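Local coordinates for protein alpha-galacturonidase (Bacillus subtilis, PDB 3FEF) that hydrolyses alpha-1,4-linked di-galacturonate to galacturonate, as an NAD- and manganese-dependent glycosidase of family 4, at residues 19-22 with 23-27; 173-176 with 177-181. All blocks are in the same frame, centred on the assembly; numbering follows the deposited sequence.

How the interactions relate
Both contacts are stretches of about two and a half helical turns, held by four consecutive i to i+4 backbone bonds, and both are largely buried; their centres lie 23 Å apart, with no touch between them. Interaction 1 sits on helix 18-28, the first crossover helix of the Rossmann-type NAD-binding fold, and adds apolar contacts between its own side chains, L22 with L26 and A19 with M23. Interaction 2 lies on helix 171-187, just after the probable proton donor H170. There the side chains mostly turn outward, T175, L178 and L179 to neighbouring elements, while G174 and K177 face solvent, whereas no residue of 19-27 is fully exposed.

Interaction 1: residues 19-22 with 23-27; sequences ARSL and MSDLS
L22 turns CG opposite its own N, beside the carbonyl carbon (chi1 164°), whereas L26 swings CG anti to the carbonyl carbon (chi1 -73°); the two settings bring the isobutyl groups together obliquely, with CD1 of L22 3.8 Å from CG of L26. L22 also touches V329 of helix 328-335. With only an alanine here, L26 would probably lose its neighbour and a gap would open toward V329. Nearer the start of the helix, the extended chain of selenomethionine M23 runs back along A19: its CG lies 3.1 Å from A19 O, and its CE reaches to 3.9 Å from A19 CB. Beneath these side chains run the helix bonds, from M23 N to A19 O, S24 N to R20 O, D25 N to S21 O and L26 N to L22 O. S27 OG adds a side-chain bond to S24 O. The polar ends bond partners beyond this stretch: R20 bonds N49 and T309, S24 the carbonyl of A320, and D25 S324. This helix links strands 6-11 and 34-39 in a beta-alpha-beta unit, within the probable NAD site. Its chemistry is thus divided, largely apolar where M23 and L26 lie against Y63, and L26 also against W61, hydrogen-bonding where S24 and D25 meet A320 and S324.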
loop_
_atom_site.group_PDB
_atom_site.type_symbol
_atom_site.label_atom_id
_atom_site.label_comp_id
_atom_site.label_asym_id
_atom_site.label_seq_id
_atom_site.Cartn_x
_atom_site.Cartn_y
_atom_site.Cartn_z
ATOM N N ALA A 19 23.470 4.552 -31.775
ATOM C CA ALA A 19 22.909 4.803 -33.119
ATOM C C ALA A 19 23.406 3.792 -34.170
ATOM O O ALA A 19 22.631 3.301 -34.981
ATOM C CB ALA A 19 23.177 6.251 -33.582
ATOM N N ARG A 20 24.696 3.490 -34.139
ATOM C CA ARG A 20 25.316 2.532 -35.063
ATOM C C ARG A 20 24.745 1.128 -34.880
ATOM O O ARG A 20 24.360 0.463 -35.844
ATOM C CB ARG A 20 26.831 2.474 -34.838
ATOM C CG ARG A 20 27.561 3.717 -35.249
ATOM C CD ARG A 20 27.376 3.990 -36.726
ATOM N NE ARG A 20 27.731 5.369 -37.007
ATOM C CZ ARG A 20 28.982 5.796 -37.112
ATOM N NH1 ARG A 20 29.978 4.927 -36.986
ATOM N NH2 ARG A 20 29.235 7.086 -37.344
ATOM N N SER A 21 24.696 0.689 -33.635
ATOM C CA SER A 21 24.109 -0.593 -33.299
ATOM C C SER A 21 22.646 -0.674 -33.761
ATOM O O SER A 21 22.213 -1.665 -34.348
ATOM C CB SER A 21 24.235 -0.842 -31.800
ATOM O OG SER A 21 22.977 -1.225 -31.272
ATOM N N LEU A 22 21.887 0.385 -33.524
ATOM C CA LEU A 22 20.534 0.446 -34.049
ATOM C C LEU A 22 20.529 0.302 -35.581
ATOM O O LEU A 22 19.710 -0.417 -36.147
ATOM C CB LEU A 22 19.864 1.758 -33.636
ATOM C CG LEU A 22 18.613 2.131 -34.425
ATOM C CD1 LEU A 22 17.426 1.285 -33.979
ATOM C CD2 LEU A 22 18.310 3.635 -34.320
HETATM N N MSE A 23 21.435 0.993 -36.257
HETATM C CA MSE A 23 21.473 0.939 -37.722
HETATM C C MSE A 23 21.739 -0.471 -38.245
HETATM O O MSE A 23 21.042 -0.957 -39.136
HETATM C CB MSE A 23 22.519 1.907 -38.266
HETATM C CG MSE A 23 22.141 3.347 -38.063
HETATM SE SE MSE A 23 23.559 4.589 -38.594
HETATM C CE MSE A 23 22.989 6.069 -37.464
ATOM N N SER A 24 22.749 -1.121 -37.683
ATOM C CA SER A 24 23.033 -2.509 -38.031
ATOM C C SER A 24 21.809 -3.386 -37.880
ATOM O O SER A 24 21.476 -4.158 -38.777
ATOM C CB SER A 24 24.185 -3.055 -37.199
ATOM O OG SER A 24 25.375 -2.358 -37.542
ATOM N N ASP A 25 21.113 -3.251 -36.756
ATOM C CA ASP A 25 19.957 -4.103 -36.509
ATOM C C ASP A 25 18.821 -3.773 -37.460
ATOM O O ASP A 25 18.142 -4.665 -37.973
ATOM C CB ASP A 25 19.539 -4.060 -35.035
ATOM C CG ASP A 25 20.489 -4.841 -34.161
ATOM O OD1 ASP A 25 21.142 -5.753 -34.705
ATOM O OD2 ASP A 25 20.624 -4.541 -32.956
ATOM N N LEU A 26 18.630 -2.490 -37.730
ATOM C CA LEU A 26 17.589 -2.097 -38.672
ATOM C C LEU A 26 17.886 -2.625 -40.061
ATOM O O LEU A 26 16.983 -3.016 -40.803
ATOM C CB LEU A 26 17.437 -0.574 -38.730
ATOM C CG LEU A 26 16.776 0.077 -37.518
ATOM C CD1 LEU A 26 16.772 1.599 -37.713
ATOM C CD2 LEU A 26 15.364 -0.451 -37.355
ATOM N N SER A 27 19.155 -2.637 -40.424
ATOM C CA SER A 27 19.483 -2.930 -41.808
ATOM C C SER A 27 19.181 -4.383 -42.150
ATOM O O SER A 27 18.941 -4.702 -43.302
ATOM C CB SER A 27 20.941 -2.575 -42.111
ATOM O OG SER A 27 21.812 -3.531 -41.536
#

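Interaction 2: residues 173-176 with 177-181; sequences FGTQ and KLLAE
F173 and K177 begin a run of four backbone hydrogen bonds that carries this part of helix 171-187. K177 N reaches F173 O at 3.0 Å, L179 N reaches T175 O at 2.9 Å and A180 N reaches Q176 O at 2.9 Å. The bond from L178 N to G174 O is longer, 3.1 Å, and its donor stands 37° above the carbonyl plane. Aliphatic groups crowd the same oxygens: CG of K177 lies 3.3 Å from F173 O, and CG of L179, turned back beside its own backbone N (chi1 -69°), lies 3.3 Å from T175 O. Apolar contact between the side chains is slight, CG2 of T175 coming no nearer than 4.3 Å to CD1 of L179. L179 instead packs on I197, V199 and F224, and T175 on I265. Among polar and aromatic groups, Q176 sets OE1 in the plane of the F173 ring, at its edge, while its NE2 bonds the carbonyl of I197. R194 makes a cation-pi contact with that ring, whose residue is close to H170, the probable proton donor. The backbone therefore supplies the cohesion of this stretch, and its buried side chains are spent joining the helix to strand 197-202, helix 220-231 and the R194 loop.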
loop_
_atom_site.group_PDB
_atom_site.type_symbol
_atom_site.label_atom_id
_atom_site.label_comp_id
_atom_site.label_asym_id
_atom_site.label_seq_id
_atom_site.Cartn_x
_atom_site.Cartn_y
_atom_site.Cartn_z
ATOM N N PHE A 173 22.719 -9.103 -20.473
ATOM C CA PHE A 173 23.080 -10.036 -21.542
ATOM C C PHE A 173 24.429 -10.681 -21.274
ATOM O O PHE A 173 24.629 -11.863 -21.562
ATOM C CB PHE A 173 23.052 -9.362 -22.924
ATOM C CG PHE A 173 21.745 -8.695 -23.240
ATOM C CD1 PHE A 173 20.561 -9.160 -22.674
ATOM C CD2 PHE A 173 21.698 -7.596 -24.094
ATOM C CE1 PHE A 173 19.353 -8.534 -22.939
ATOM C CE2 PHE A 173 20.498 -6.962 -24.372
ATOM C CZ PHE A 173 19.317 -7.430 -23.792
ATOM N N GLY A 174 25.352 -9.905 -20.710
ATOM C CA GLY A 174 26.702 -10.399 -20.423
ATOM C C GLY A 174 26.714 -11.471 -19.350
ATOM O O GLY A 174 27.566 -12.354 -19.350
ATOM N N THR A 175 25.768 -11.403 -18.422
ATOM C CA THR A 175 25.679 -12.429 -17.404
ATOM C C THR A 175 25.026 -13.687 -17.951
ATOM O O THR A 175 25.402 -14.798 -17.593
ATOM C CB THR A 175 24.937 -11.933 -16.149
ATOM O OG1 THR A 175 25.644 -10.792 -15.642
ATOM C CG2 THR A 175 24.957 -13.017 -15.089
ATOM N N GLN A 176 24.056 -13.505 -18.837
ATOM C CA GLN A 176 23.497 -14.631 -19.541
ATOM C C GLN A 176 24.555 -15.379 -20.372
ATOM O O GLN A 176 24.560 -16.602 -20.403
ATOM C CB GLN A 176 22.357 -14.166 -20.426
ATOM C CG GLN A 176 21.051 -14.033 -19.681
ATOM C CD GLN A 176 19.974 -13.471 -20.563
ATOM O OE1 GLN A 176 20.063 -12.325 -20.996
ATOM N NE2 GLN A 176 18.944 -14.272 -20.839
ATOM N N LYS A 177 25.461 -14.655 -21.015
ATOM C CA LYS A 177 26.498 -15.310 -21.816
ATOM C C LYS A 177 27.462 -16.057 -20.897
ATOM O O LYS A 177 27.917 -17.153 -21.227
ATOM C CB LYS A 177 27.274 -14.297 -22.660
ATOM C CG LYS A 177 26.425 -13.549 -23.697
ATOM C CD LYS A 177 27.292 -12.580 -24.522
ATOM C CE LYS A 177 26.451 -11.712 -25.458
ATOM N NZ LYS A 177 25.683 -12.538 -26.429
ATOM N N LEU A 178 27.756 -15.463 -19.741
ATOM C CA LEU A 178 28.615 -16.101 -18.746
ATOM C C LEU A 178 28.003 -17.418 -18.291
ATOM O O LEU A 178 28.678 -18.434 -18.214
ATOM C CB LEU A 178 28.825 -15.182 -17.540
ATOM C CG LEU A 178 29.490 -15.826 -16.314
ATOM C CD1 LEU A 178 30.918 -16.279 -16.667
ATOM C CD2 LEU A 178 29.498 -14.880 -15.130
ATOM N N LEU A 179 26.714 -17.389 -17.973
ATOM C CA LEU A 179 26.008 -18.590 -17.566
ATOM C C LEU A 179 25.930 -19.627 -18.704
ATOM O O LEU A 179 26.047 -20.830 -18.461
ATOM C CB LEU A 179 24.605 -18.226 -17.077
ATOM C CG LEU A 179 24.471 -17.437 -15.765
ATOM C CD1 LEU A 179 23.051 -16.883 -15.645
ATOM C CD2 LEU A 179 24.786 -18.323 -14.566
ATOM N N ALA A 180 25.713 -19.189 -19.941
ATOM C CA ALA A 180 25.710 -20.160 -21.036
ATOM C C ALA A 180 27.067 -20.886 -21.120
ATOM O O ALA A 180 27.114 -22.096 -21.286
ATOM C CB ALA A 180 25.359 -19.504 -22.363
ATOM N N GLU A 181 28.165 -20.154 -20.975
ATOM C CA GLU A 181 29.483 -20.776 -21.026
ATOM C C GLU A 181 29.744 -21.700 -19.837
ATOM O O GLU A 181 30.451 -22.713 -19.968
ATOM C CB GLU A 181 30.585 -19.730 -21.182
ATOM C CG GLU A 181 30.503 -19.010 -22.530
ATOM C CD GLU A 181 31.707 -18.162 -22.830
ATOM O OE1 GLU A 181 32.735 -18.297 -22.134
ATOM O OE2 GLU A 181 31.622 -17.345 -23.768
#